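Cel44C (Paenibacillus polymyxa, PDB 2YIH) hydrolyses the beta-1,4-linked glucan backbone of xyloglucan and probably of cellulosic substrates, using the glycoside hydrolase family 44 part held in this chain. Local coordinates at residues A[42-47]-A[184-189]; A[46-51]-A[192-197]; A[51-56]-A[90-95]; A[103-108]-A[227-232]. The protein carries 8 engineered substitutions. One frame throughout, in Å; residues are numbered along the deposited sequence.

Interactions 1 and 4 belong to the (beta/alpha)8 barrel, their centres 8 Å apart. Strand 42-45 pairs with strand 105-110, and Leu45 N lies 2.8 Å from Leu107 O. Interaction 4 packs the barrel interior, while interaction 1 sits nearer the mouth. Interactions 1 and 2 both start from the chain around Gly46 and Gly47. Thr51 OG1 lies 2.7 Å from Asp185 OD1, a probable hydrogen bond between them, and both reach the same bound glucose. Interaction 3 shares Thr51 with interaction 2 and leads away from the sugar toward the calcium ion. Its helix also meets the barrel wall, with Val92 CG1 3.9 Å from Val108 CG1.

Interaction 1 (A[42-47]-A[184-189]); sequences ARRLGG and LDNEPA. With BGC (beta-D-glucopyranose), chain B; EDO (1,2-ethanediol), chain L.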
# COMPACT_ATOMS: atom_id res chain seq x y z
N ALA A 42 3.89 -5.00 7.41
CA ALA A 42 3.19 -5.66 6.30
C ALA A 42 4.07 -5.70 5.06
O ALA A 42 4.71 -4.72 4.73
CB ALA A 42 1.85 -4.93 5.99
N ARG A 43 4.06 -6.83 4.37
CA ARG A 43 4.81 -6.98 3.11
C ARG A 43 3.89 -7.51 2.03
O ARG A 43 3.06 -8.39 2.31
CB ARG A 43 6.01 -7.94 3.33
CG ARG A 43 7.02 -7.31 4.32
CD ARG A 43 8.18 -8.27 4.67
NE ARG A 43 9.07 -8.55 3.53
CZ ARG A 43 9.22 -9.75 2.99
NH1 ARG A 43 8.44 -10.77 3.36
NH2 ARG A 43 10.13 -9.94 2.06
N ARG A 44 4.03 -7.02 0.79
CA ARG A 44 3.17 -7.45 -0.32
C ARG A 44 4.06 -8.04 -1.40
O ARG A 44 5.08 -7.46 -1.74
CB ARG A 44 2.45 -6.24 -0.91
CG ARG A 44 1.71 -6.53 -2.24
CD ARG A 44 0.81 -5.34 -2.54
NE ARG A 44 0.03 -5.51 -3.79
CZ ARG A 44 0.38 -5.00 -4.97
NH1 ARG A 44 1.59 -4.46 -5.16
NH2 ARG A 44 -0.48 -5.11 -6.00
N LEU A 45 3.60 -9.15 -1.98
CA LEU A 45 4.22 -9.71 -3.18
C LEU A 45 3.19 -9.46 -4.31
O LEU A 45 2.22 -10.22 -4.45
CB LEU A 45 4.51 -11.21 -2.99
CG LEU A 45 5.14 -11.89 -4.22
CD1 LEU A 45 6.50 -11.29 -4.53
CD2 LEU A 45 5.26 -13.38 -3.97
N GLY A 46 3.44 -8.43 -5.08
CA GLY A 46 2.44 -7.99 -6.08
C GLY A 46 3.06 -7.10 -7.11
O GLY A 46 4.26 -7.10 -7.27
N GLY A 47 2.21 -6.45 -7.90
CA GLY A 47 2.69 -5.70 -9.05
C GLY A 47 2.71 -6.48 -10.34
O GLY A 47 2.25 -7.62 -10.40
N LEU A 184 -6.42 -10.46 -5.86
CA LEU A 184 -6.99 -10.88 -7.13
C LEU A 184 -6.21 -10.18 -8.28
O LEU A 184 -6.68 -9.22 -8.86
CB LEU A 184 -8.50 -10.57 -7.18
CG LEU A 184 -9.31 -11.19 -6.02
CD1 LEU A 184 -10.77 -10.66 -6.12
CD2 LEU A 184 -9.30 -12.73 -6.08
N ASP A 185 -5.06 -10.77 -8.60
CA ASP A 185 -4.18 -10.27 -9.67
C ASP A 185 -3.76 -8.81 -9.35
O ASP A 185 -3.66 -8.43 -8.17
CB ASP A 185 -4.88 -10.43 -11.03
CG ASP A 185 -3.89 -10.53 -12.20
OD1 ASP A 185 -3.30 -9.49 -12.57
OD2 ASP A 185 -3.70 -11.64 -12.68
N ASN A 186 -3.56 -7.99 -10.39
CA ASN A 186 -2.91 -6.70 -10.27
C ASN A 186 -3.36 -5.85 -11.45
O ASN A 186 -3.14 -6.24 -12.60
CB ASN A 186 -1.37 -6.88 -10.32
CG ASN A 186 -0.63 -5.55 -10.21
OD1 ASN A 186 -0.15 -5.01 -11.23
ND2 ASN A 186 -0.57 -5.01 -9.02
N GLU A 187 -3.97 -4.71 -11.15
CA GLU A 187 -4.28 -3.67 -12.15
C GLU A 187 -4.98 -4.23 -13.41
O GLU A 187 -4.46 -4.06 -14.55
CB GLU A 187 -3.00 -2.88 -12.55
CG GLU A 187 -2.39 -2.19 -11.30
CD GLU A 187 -1.19 -1.29 -11.58
OE1 GLU A 187 -0.66 -1.25 -12.74
OE2 GLU A 187 -0.81 -0.57 -10.59
N PRO A 188 -6.16 -4.84 -13.22
CA PRO A 188 -6.86 -5.48 -14.35
C PRO A 188 -7.22 -4.53 -15.52
O PRO A 188 -7.16 -4.95 -16.69
CB PRO A 188 -8.11 -6.07 -13.69
CG PRO A 188 -8.32 -5.18 -12.44
CD PRO A 188 -6.91 -5.01 -11.95
N ALA A 189 -7.49 -3.26 -15.23
CA ALA A 189 -7.81 -2.29 -16.30
C ALA A 189 -6.60 -1.95 -17.14
O ALA A 189 -6.75 -1.41 -18.23
CB ALA A 189 -8.45 -1.02 -15.74
C2 BGC B . 1.58 1.84 -16.34
C3 BGC B . 1.46 0.53 -15.56
C4 BGC B . 1.92 0.75 -14.12
C5 BGC B . 1.29 1.99 -13.49
C6 BGC B . 2.01 2.26 -12.17
C1 BGC B . 0.79 2.93 -15.61
O2 BGC B . 1.07 1.70 -17.67
O3 BGC B . 2.27 -0.49 -16.16
O4 BGC B . 1.69 -0.39 -13.27
O5 BGC B . 1.44 3.12 -14.36
O6 BGC B . 3.43 2.14 -12.32
C1 EDO L . 7.17 -8.52 -7.40
O1 EDO L . 6.23 -8.23 -8.44
C2 EDO L . 8.49 -7.88 -7.81
O2 EDO L . 8.34 -6.46 -7.78
O HOH W 1 -1.83 -7.64 -6.29
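At the mouth of the (beta/alpha)8 barrel, Arg44 of strand 42-45 and Gly47 just beyond it meet Asn186, which follows strand 181-184. Asn186 and Glu187 form an Asn-Glu pair after the fourth barrel strand, as in many barrel glycosidases. The Arg44 chain leaves opposite its own backbone N (chi1 170°) and runs extended from CG to NE. This carries the guanidinium edge to the end of the Asn186 side chain. The Asn186 amide is probably modelled turned over, which leaves its bonding to Arg44 NH2 and Gly47 N unsettled. The amide carbon CG of Asn186 packs 3.5 Å from Gly47 CA. Over one face of the guanidinium lies Gly46 CA, 3.7 Å above the plane, and NH1 bonds to Asn31 OD1. A water links the two segments. It donates to Asp185 O at 2.7 Å and accepts a weak bond from Arg44 NH2. Asp185 OD1 accepts from Asn186 N and also bonds to Thr51 OG1 and Trp191 NE1. The Glu187 carboxylate lies in the sugar pocket, where its OE2 bonds to His284 ND1 and its OE1 lies 2.6 Å from O4 of the bound glucose.

Interaction 2 (A[46-51]-A[192-197]); sequences GGNRMT and SHTHPR. With XYS (alpha-D-xylopyranose), chain C; BGC (beta-D-glucopyranose), chain B; EDO (1,2-ethanediol), chain M; EDO (1,2-ethanediol), chain L.
Asn48 and Thr51 of the short helix 48-51 face Thr194 and His195 at the end of helix 191-194. The direct polar link is weak. His195 NE2 donates to Asn48 O at 2.9 Å, but the N-H...O angle is only 124°. The acceptor sits at the ring edge. Waters add to this link. One donates to Thr51 OG1 at 2.7 Å and accepts a weak bond from the same His195 NE2. A second water lies 2.7 Å from Asn48 OD1 and 2.8 Å from Thr194 OG1, bridging them. The firmer partners of the polar ends lie outside: Asp185 OD1 for Thr51 OG1, and Asp65 OD2 for Asn48 ND2.

The packing centres on the His195 ring. Thr51 CB and CG2 lie over one face. CG2 makes a CH-pi contact, 4.1 Å from the centroid and 22° off the normal. Thr51 OG1 stands beside the backbone N, anti to the carbonyl carbon (chi1 -68°), where it takes the water and Asp185 OD1. Thr194 CG2 lies over the opposite face, toward the rim, 3.4 Å above the plane. The same methyl touches Asn48 CG at 3.6 Å, the two side chains lying roughly perpendicular.

The sugar contacts lie alongside. Asn48 ND2 gives a weak bond to glucose O3 at 3.4 Å. His193 lays a ring face against xylose O5. Asn48, His193 and Thr194 are thus part of the glycan-binding cleft, over the C-terminal end of the barrel.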
# COMPACT_ATOMS: atom_id res chain seq x y z
N GLY A 46 3.44 -8.43 -5.08
CA GLY A 46 2.44 -7.99 -6.08
C GLY A 46 3.06 -7.10 -7.11
O GLY A 46 4.26 -7.10 -7.27
N GLY A 47 2.21 -6.45 -7.90
CA GLY A 47 2.69 -5.70 -9.05
C GLY A 47 2.71 -6.48 -10.34
O GLY A 47 2.25 -7.62 -10.40
N ASN A 48 3.23 -5.86 -11.39
CA ASN A 48 3.00 -6.40 -12.76
C ASN A 48 3.54 -7.83 -12.91
O ASN A 48 2.94 -8.64 -13.62
CB ASN A 48 3.66 -5.47 -13.78
CG ASN A 48 2.99 -4.11 -13.82
OD1 ASN A 48 1.85 -3.98 -13.42
ND2 ASN A 48 3.64 -3.12 -14.43
N ARG A 49 4.67 -8.13 -12.28
CA ARG A 49 5.25 -9.49 -12.44
C ARG A 49 4.37 -10.60 -11.91
O ARG A 49 4.57 -11.77 -12.26
CB ARG A 49 6.65 -9.57 -11.78
CG ARG A 49 7.74 -9.03 -12.69
CD ARG A 49 8.22 -10.11 -13.66
NE ARG A 49 9.34 -9.64 -14.48
CZ ARG A 49 10.06 -10.46 -15.26
NH1 ARG A 49 9.78 -11.77 -15.27
NH2 ARG A 49 11.11 -9.99 -15.95
N MET A 50 3.45 -10.27 -10.98
CA MET A 50 2.69 -11.36 -10.37
C MET A 50 1.52 -11.86 -11.20
O MET A 50 1.02 -12.97 -10.96
CB MET A 50 2.25 -10.99 -8.95
CG MET A 50 3.43 -11.01 -7.94
SD MET A 50 4.25 -12.63 -7.86
CE MET A 50 2.98 -13.61 -7.07
N THR A 51 1.10 -11.08 -12.19
CA THR A 51 -0.05 -11.48 -13.04
C THR A 51 0.23 -12.82 -13.73
O THR A 51 -0.62 -13.75 -13.72
CB THR A 51 -0.31 -10.41 -14.12
OG1 THR A 51 -0.78 -9.22 -13.45
CG2 THR A 51 -1.34 -10.92 -15.17
N SER A 192 -4.59 -5.07 -20.65
CA SER A 192 -4.41 -5.02 -22.12
C SER A 192 -3.24 -4.15 -22.53
O SER A 192 -2.75 -4.24 -23.67
CB SER A 192 -5.69 -4.57 -22.85
OG SER A 192 -5.98 -3.24 -22.52
N HIS A 193 -2.77 -3.32 -21.61
CA HIS A 193 -1.61 -2.47 -21.90
C HIS A 193 -0.29 -3.09 -21.38
O HIS A 193 0.74 -3.12 -22.09
CB HIS A 193 -1.85 -1.08 -21.30
CG HIS A 193 -0.67 -0.15 -21.44
ND1 HIS A 193 -0.47 0.64 -22.55
CD2 HIS A 193 0.38 0.10 -20.61
CE1 HIS A 193 0.66 1.32 -22.41
NE2 HIS A 193 1.19 1.01 -21.24
N THR A 194 -0.31 -3.53 -20.14
CA THR A 194 0.87 -4.13 -19.48
C THR A 194 1.10 -5.56 -19.92
O THR A 194 2.27 -5.98 -20.13
CB THR A 194 0.67 -4.10 -17.95
OG1 THR A 194 0.52 -2.72 -17.56
CG2 THR A 194 1.90 -4.72 -17.21
N HIS A 195 0.01 -6.31 -20.06
CA HIS A 195 0.10 -7.76 -20.36
C HIS A 195 -0.72 -8.15 -21.59
O HIS A 195 -1.53 -9.10 -21.54
CB HIS A 195 -0.38 -8.59 -19.15
CG HIS A 195 0.50 -8.47 -17.95
ND1 HIS A 195 1.78 -8.96 -17.93
CD2 HIS A 195 0.31 -7.86 -16.75
CE1 HIS A 195 2.32 -8.74 -16.74
NE2 HIS A 195 1.46 -8.03 -16.02
N PRO A 196 -0.47 -7.49 -22.72
CA PRO A 196 -1.25 -7.82 -23.93
C PRO A 196 -1.00 -9.23 -24.44
O PRO A 196 -1.84 -9.77 -25.19
CB PRO A 196 -0.73 -6.79 -24.95
CG PRO A 196 0.66 -6.44 -24.49
CD PRO A 196 0.44 -6.36 -22.97
N ARG A 197 0.15 -9.81 -24.11
CA ARG A 197 0.40 -11.21 -24.50
C ARG A 197 -0.47 -12.19 -23.72
O ARG A 197 -0.56 -13.36 -24.09
CB ARG A 197 1.88 -11.63 -24.37
CG ARG A 197 2.87 -10.76 -25.15
CD ARG A 197 2.55 -10.68 -26.70
NE ARG A 197 3.48 -9.74 -27.30
CZ ARG A 197 3.19 -8.49 -27.62
NH1 ARG A 197 1.93 -8.03 -27.55
NH2 ARG A 197 4.16 -7.70 -28.04
C1 XYS C . -1.91 3.22 -20.36
C2 XYS C . -2.14 3.78 -21.75
C3 XYS C . -3.63 4.10 -21.88
C4 XYS C . -4.40 2.80 -21.73
C5 XYS C . -4.04 2.07 -20.44
O2 XYS C . -1.37 4.97 -21.95
O3 XYS C . -3.90 4.60 -23.19
O4 XYS C . -5.79 3.11 -21.82
O5 XYS C . -2.61 1.98 -20.24
C2 BGC B . 1.58 1.84 -16.34
C3 BGC B . 1.46 0.53 -15.56
C4 BGC B . 1.92 0.75 -14.12
C5 BGC B . 1.29 1.99 -13.49
C6 BGC B . 2.01 2.26 -12.17
C1 BGC B . 0.79 2.93 -15.61
O2 BGC B . 1.07 1.70 -17.67
O3 BGC B . 2.27 -0.49 -16.16
O4 BGC B . 1.69 -0.39 -13.27
O5 BGC B . 1.44 3.12 -14.36
O6 BGC B . 3.43 2.14 -12.32
C1 EDO M . 10.76 -5.88 -14.54
O1 EDO M . 9.63 -6.78 -14.62
C2 EDO M . 12.03 -6.69 -14.22
O2 EDO M . 12.46 -7.44 -15.36
C1 EDO L . 7.17 -8.52 -7.40
O1 EDO L . 6.23 -8.23 -8.44
C2 EDO L . 8.49 -7.88 -7.81
O2 EDO L . 8.34 -6.46 -7.78
O HOH W 2 -0.14 -2.93 -14.82
O HOH W 3 -0.19 -6.59 -13.73

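Interaction 3 (A[51-56]-A[90-95]); sequences TGYNWE and AVVTSF. Engineered in segment 90-95: Val92 (natural residue Thr). With CA (calcium ion), chain D; EDO (1,2-ethanediol), chain N.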
# COMPACT_ATOMS: atom_id res chain seq x y z
N THR A 51 1.10 -11.08 -12.19
CA THR A 51 -0.05 -11.48 -13.04
C THR A 51 0.23 -12.82 -13.73
O THR A 51 -0.62 -13.75 -13.72
CB THR A 51 -0.31 -10.41 -14.12
OG1 THR A 51 -0.78 -9.22 -13.45
CG2 THR A 51 -1.34 -10.92 -15.17
N GLY A 52 1.43 -12.93 -14.33
CA GLY A 52 1.81 -14.17 -15.02
C GLY A 52 2.78 -15.07 -14.28
O GLY A 52 3.43 -15.94 -14.90
N TYR A 53 2.88 -14.91 -12.96
CA TYR A 53 3.74 -15.78 -12.16
C TYR A 53 3.15 -17.20 -12.04
O TYR A 53 1.97 -17.37 -11.69
CB TYR A 53 3.98 -15.17 -10.76
CG TYR A 53 4.60 -16.15 -9.75
CD1 TYR A 53 5.98 -16.48 -9.80
CD2 TYR A 53 3.79 -16.82 -8.81
CE1 TYR A 53 6.54 -17.35 -8.90
CE2 TYR A 53 4.35 -17.70 -7.90
CZ TYR A 53 5.71 -17.99 -7.95
OH TYR A 53 6.21 -18.90 -7.03
N ASN A 54 3.96 -18.18 -12.38
CA ASN A 54 3.60 -19.60 -12.39
C ASN A 54 4.24 -20.22 -11.15
O ASN A 54 5.46 -20.33 -11.07
CB ASN A 54 4.20 -20.22 -13.65
CG ASN A 54 3.95 -21.71 -13.76
OD1 ASN A 54 3.61 -22.36 -12.76
ND2 ASN A 54 4.10 -22.27 -14.97
N TRP A 55 3.44 -20.59 -10.16
CA TRP A 55 4.03 -21.12 -8.92
C TRP A 55 4.80 -22.42 -9.10
O TRP A 55 5.69 -22.76 -8.28
CB TRP A 55 2.95 -21.28 -7.85
CG TRP A 55 2.09 -22.54 -7.98
CD1 TRP A 55 0.96 -22.68 -8.75
CD2 TRP A 55 2.20 -23.76 -7.20
NE1 TRP A 55 0.41 -23.94 -8.55
CE2 TRP A 55 1.16 -24.62 -7.62
CE3 TRP A 55 3.10 -24.21 -6.21
CZ2 TRP A 55 0.98 -25.90 -7.09
CZ3 TRP A 55 2.93 -25.50 -5.68
CH2 TRP A 55 1.86 -26.32 -6.11
N GLU A 56 4.42 -23.21 -10.11
CA GLU A 56 5.03 -24.52 -10.29
C GLU A 56 6.50 -24.42 -10.63
O GLU A 56 7.30 -25.27 -10.18
CB GLU A 56 4.30 -25.37 -11.36
CG GLU A 56 2.79 -25.51 -11.09
CD GLU A 56 2.12 -26.37 -12.14
OE1 GLU A 56 2.69 -26.51 -13.26
OE2 GLU A 56 1.05 -26.92 -11.86
N ALA A 90 8.69 -21.66 -4.59
CA ALA A 90 9.83 -21.12 -3.82
C ALA A 90 9.88 -19.58 -3.75
O ALA A 90 10.29 -19.01 -2.74
CB ALA A 90 11.16 -21.69 -4.34
N VAL A 91 9.47 -18.88 -4.80
CA VAL A 91 9.44 -17.41 -4.69
C VAL A 91 8.50 -16.98 -3.55
O VAL A 91 8.83 -16.08 -2.73
CB VAL A 91 8.98 -16.73 -6.03
CG1 VAL A 91 8.57 -15.26 -5.81
CG2 VAL A 91 10.11 -16.79 -7.09
N VAL A 92 7.35 -17.64 -3.48
CA VAL A 92 6.34 -17.25 -2.50
C VAL A 92 6.70 -17.74 -1.09
O VAL A 92 6.53 -17.01 -0.10
CB VAL A 92 4.96 -17.72 -2.89
CG1 VAL A 92 3.93 -17.34 -1.78
CG2 VAL A 92 4.57 -17.06 -4.22
N THR A 93 7.18 -18.97 -0.98
CA THR A 93 7.58 -19.47 0.33
C THR A 93 8.82 -18.74 0.87
O THR A 93 8.88 -18.46 2.09
CB THR A 93 7.81 -21.02 0.35
OG1 THR A 93 8.91 -21.37 -0.52
CG2 THR A 93 6.52 -21.74 -0.07
N SER A 94 9.78 -18.42 0.01
CA SER A 94 10.91 -17.63 0.50
C SER A 94 10.44 -16.24 0.99
O SER A 94 10.88 -15.75 2.04
CB SER A 94 12.00 -17.53 -0.59
OG SER A 94 13.12 -16.78 -0.10
N PHE A 95 9.50 -15.65 0.26
CA PHE A 95 8.91 -14.35 0.63
C PHE A 95 8.23 -14.49 1.99
O PHE A 95 8.43 -13.68 2.90
CB PHE A 95 7.89 -13.93 -0.46
CG PHE A 95 7.02 -12.74 -0.06
CD1 PHE A 95 7.55 -11.44 -0.07
CD2 PHE A 95 5.71 -12.93 0.38
CE1 PHE A 95 6.73 -10.34 0.26
CE2 PHE A 95 4.92 -11.87 0.80
CZ PHE A 95 5.42 -10.56 0.74
CA CA D . 0.95 -27.91 -14.15
C1 EDO N . 11.84 -21.83 0.16
O1 EDO N . 10.91 -21.47 1.20
C2 EDO N . 13.15 -21.04 0.23
O2 EDO N . 13.68 -21.01 -1.11
O HOH W 4 -0.85 -29.20 -13.06
O HOH W 5 2.31 -27.28 -16.00
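The Tyr53 ring reaches from the loop after helix 48-51 to two neighbouring valines of helix 90-102. Tyr53 turns its ring away from its own backbone N (chi1 167°), which swings it toward the first turn of that helix. Both valines approach from the same side of the ring plane. Val91 CB lies 3.8 Å from Tyr53 CE1. Val92 CG2 lies 3.7 Å from Tyr53 CE2. Both Val91 CB and Val92 CG2 are also 3.7 Å from Tyr53 OH. The Tyr53 and Val91 side chains run past one another, head to tail, whereas Val92 is met at a slant. Val92 is an engineered residue, threonine in the natural sequence.

The Tyr53 hydroxyl is bonded to Asn58 OD1. That oxygen also bonds to Val91 N, so one asparagine ties the ring to the start of the helix. Leu74 adds further apolar cover to both Tyr53 and Val91. On the side of the Tyr53 ring opposite the valines lies Trp55 N, 3.8 Å above the plane.

Beyond the ring the loop turns away from the helix. Asn54 OD1 accepts from Glu56 N at 2.9 Å, forming an Asx turn. Glu56 then grips the calcium ion with both carboxylate oxygens, OE1 at 2.4 Å and OE2 at 2.5 Å. Two waters, Asp151 O, Asp154 OD1 and Tyr156 O complete this seven-coordinate calcium site.

Interaction 4 (A[103-108]-A[227-232]); sequences GTYSLV and EVFGPV. Unlike the reference sequence in segment 227-232: Val228 (reference Ile).
The Phe229 ring carries Leu107 CD1 over one face, 3.5 Å above the plane and offset toward the rim. At its edge lie Glu227 O and, near the plane, Tyr105 OH, which is 3.4 Å from Phe229 CE1. Leu107 CD1 makes a CH-pi contact, 3.6 Å from the ring centroid and 15° off the normal. The second methyl, Leu107 CD2, touches CE2 of the Phe229 ring at 3.7 Å. The two side chains approach from facing strands, and both leucine methyls lie against the ring.

The Tyr105 ring has Glu227 OE1 at its edge, in plane. Its ring and the carboxylate are turned 47° apart.

These side chains fill the inside of the (beta/alpha)8 barrel. Strands 105-108 and 227-232 are not neighbours. Strand 181-184 runs between them, and its Ala183 touches both Leu107 and Phe229. The two strand segments therefore stay 8.9 Å apart at closest approach and cross at -51°.

The polar link is at the start of both strands. Tyr105 OH donates to the anti lone pair of Glu227 OE1 at 2.6 Å, and the tyrosine thereby spans the gap to the carboxylate. Glu227 OE1 also bonds to Tyr386 OH. Its other oxygen, OE2, forms a salt bridge with Lys353 NZ, which probably helps keep the carboxylate charged.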
# COMPACT_ATOMS: atom_id res chain seq x y z
N GLY A 103 8.12 -10.79 11.35
CA GLY A 103 6.82 -10.58 11.98
C GLY A 103 5.82 -9.73 11.19
O GLY A 103 5.01 -8.99 11.78
N THR A 104 5.82 -9.87 9.87
CA THR A 104 4.93 -9.04 9.05
C THR A 104 3.76 -9.88 8.49
O THR A 104 3.88 -11.10 8.34
CB THR A 104 5.67 -8.39 7.86
OG1 THR A 104 6.17 -9.43 7.00
CG2 THR A 104 6.84 -7.54 8.37
N TYR A 105 2.65 -9.21 8.21
CA TYR A 105 1.57 -9.77 7.38
C TYR A 105 2.15 -10.07 6.00
O TYR A 105 3.00 -9.31 5.50
CB TYR A 105 0.50 -8.67 7.28
CG TYR A 105 -0.80 -9.07 6.62
CD1 TYR A 105 -0.87 -9.26 5.24
CD2 TYR A 105 -1.97 -9.11 7.36
CE1 TYR A 105 -2.09 -9.55 4.62
CE2 TYR A 105 -3.19 -9.41 6.76
CZ TYR A 105 -3.24 -9.61 5.38
OH TYR A 105 -4.44 -9.91 4.80
N SER A 106 1.70 -11.16 5.35
CA SER A 106 2.03 -11.36 3.94
C SER A 106 0.78 -11.27 3.09
O SER A 106 -0.17 -12.03 3.30
CB SER A 106 2.61 -12.78 3.71
OG SER A 106 3.93 -12.89 4.24
N LEU A 107 0.84 -10.41 2.07
CA LEU A 107 -0.20 -10.34 1.03
C LEU A 107 0.38 -10.90 -0.25
O LEU A 107 1.35 -10.37 -0.76
CB LEU A 107 -0.60 -8.89 0.81
CG LEU A 107 -1.58 -8.57 -0.34
CD1 LEU A 107 -2.90 -9.41 -0.21
CD2 LEU A 107 -1.90 -7.07 -0.34
N VAL A 108 -0.18 -12.00 -0.73
CA VAL A 108 0.33 -12.72 -1.89
C VAL A 108 -0.67 -12.62 -3.08
O VAL A 108 -1.84 -12.98 -2.97
CB VAL A 108 0.52 -14.21 -1.50
CG1 VAL A 108 0.89 -15.08 -2.71
CG2 VAL A 108 1.59 -14.33 -0.37
N GLU A 227 -7.89 -13.27 3.81
CA GLU A 227 -8.51 -12.03 3.35
C GLU A 227 -8.25 -11.86 1.87
O GLU A 227 -7.10 -11.91 1.43
CB GLU A 227 -7.92 -10.85 4.10
CG GLU A 227 -8.27 -10.93 5.61
CD GLU A 227 -7.76 -9.73 6.38
OE1 GLU A 227 -6.57 -9.43 6.27
OE2 GLU A 227 -8.60 -9.00 6.97
N VAL A 228 -9.32 -11.66 1.10
CA VAL A 228 -9.20 -11.47 -0.36
C VAL A 228 -9.26 -9.99 -0.68
O VAL A 228 -10.22 -9.28 -0.28
CB VAL A 228 -10.31 -12.28 -1.10
CG1 VAL A 228 -10.49 -11.80 -2.58
CG2 VAL A 228 -10.00 -13.80 -0.99
N PHE A 229 -8.27 -9.52 -1.44
CA PHE A 229 -8.10 -8.09 -1.77
C PHE A 229 -8.42 -7.91 -3.25
O PHE A 229 -7.89 -8.68 -4.10
CB PHE A 229 -6.63 -7.69 -1.63
CG PHE A 229 -6.15 -7.53 -0.22
CD1 PHE A 229 -6.22 -8.61 0.69
CD2 PHE A 229 -5.57 -6.35 0.18
CE1 PHE A 229 -5.73 -8.47 2.00
CE2 PHE A 229 -5.04 -6.20 1.47
CZ PHE A 229 -5.13 -7.27 2.37
N GLY A 230 -9.27 -6.94 -3.56
CA GLY A 230 -9.54 -6.60 -4.97
C GLY A 230 -10.11 -5.20 -5.06
O GLY A 230 -10.59 -4.69 -4.07
N PRO A 231 -10.19 -4.62 -6.28
CA PRO A 231 -9.73 -5.16 -7.55
C PRO A 231 -8.31 -4.74 -7.91
O PRO A 231 -7.87 -5.04 -9.03
CB PRO A 231 -10.74 -4.57 -8.58
CG PRO A 231 -11.57 -3.46 -7.80
CD PRO A 231 -10.83 -3.32 -6.45
N VAL A 232 -7.57 -4.13 -6.96
CA VAL A 232 -6.15 -3.77 -7.17
C VAL A 232 -6.03 -2.74 -8.32
O VAL A 232 -5.25 -2.90 -9.29
CB VAL A 232 -5.25 -5.05 -7.44
CG1 VAL A 232 -3.79 -4.74 -7.10
CG2 VAL A 232 -5.72 -6.26 -6.56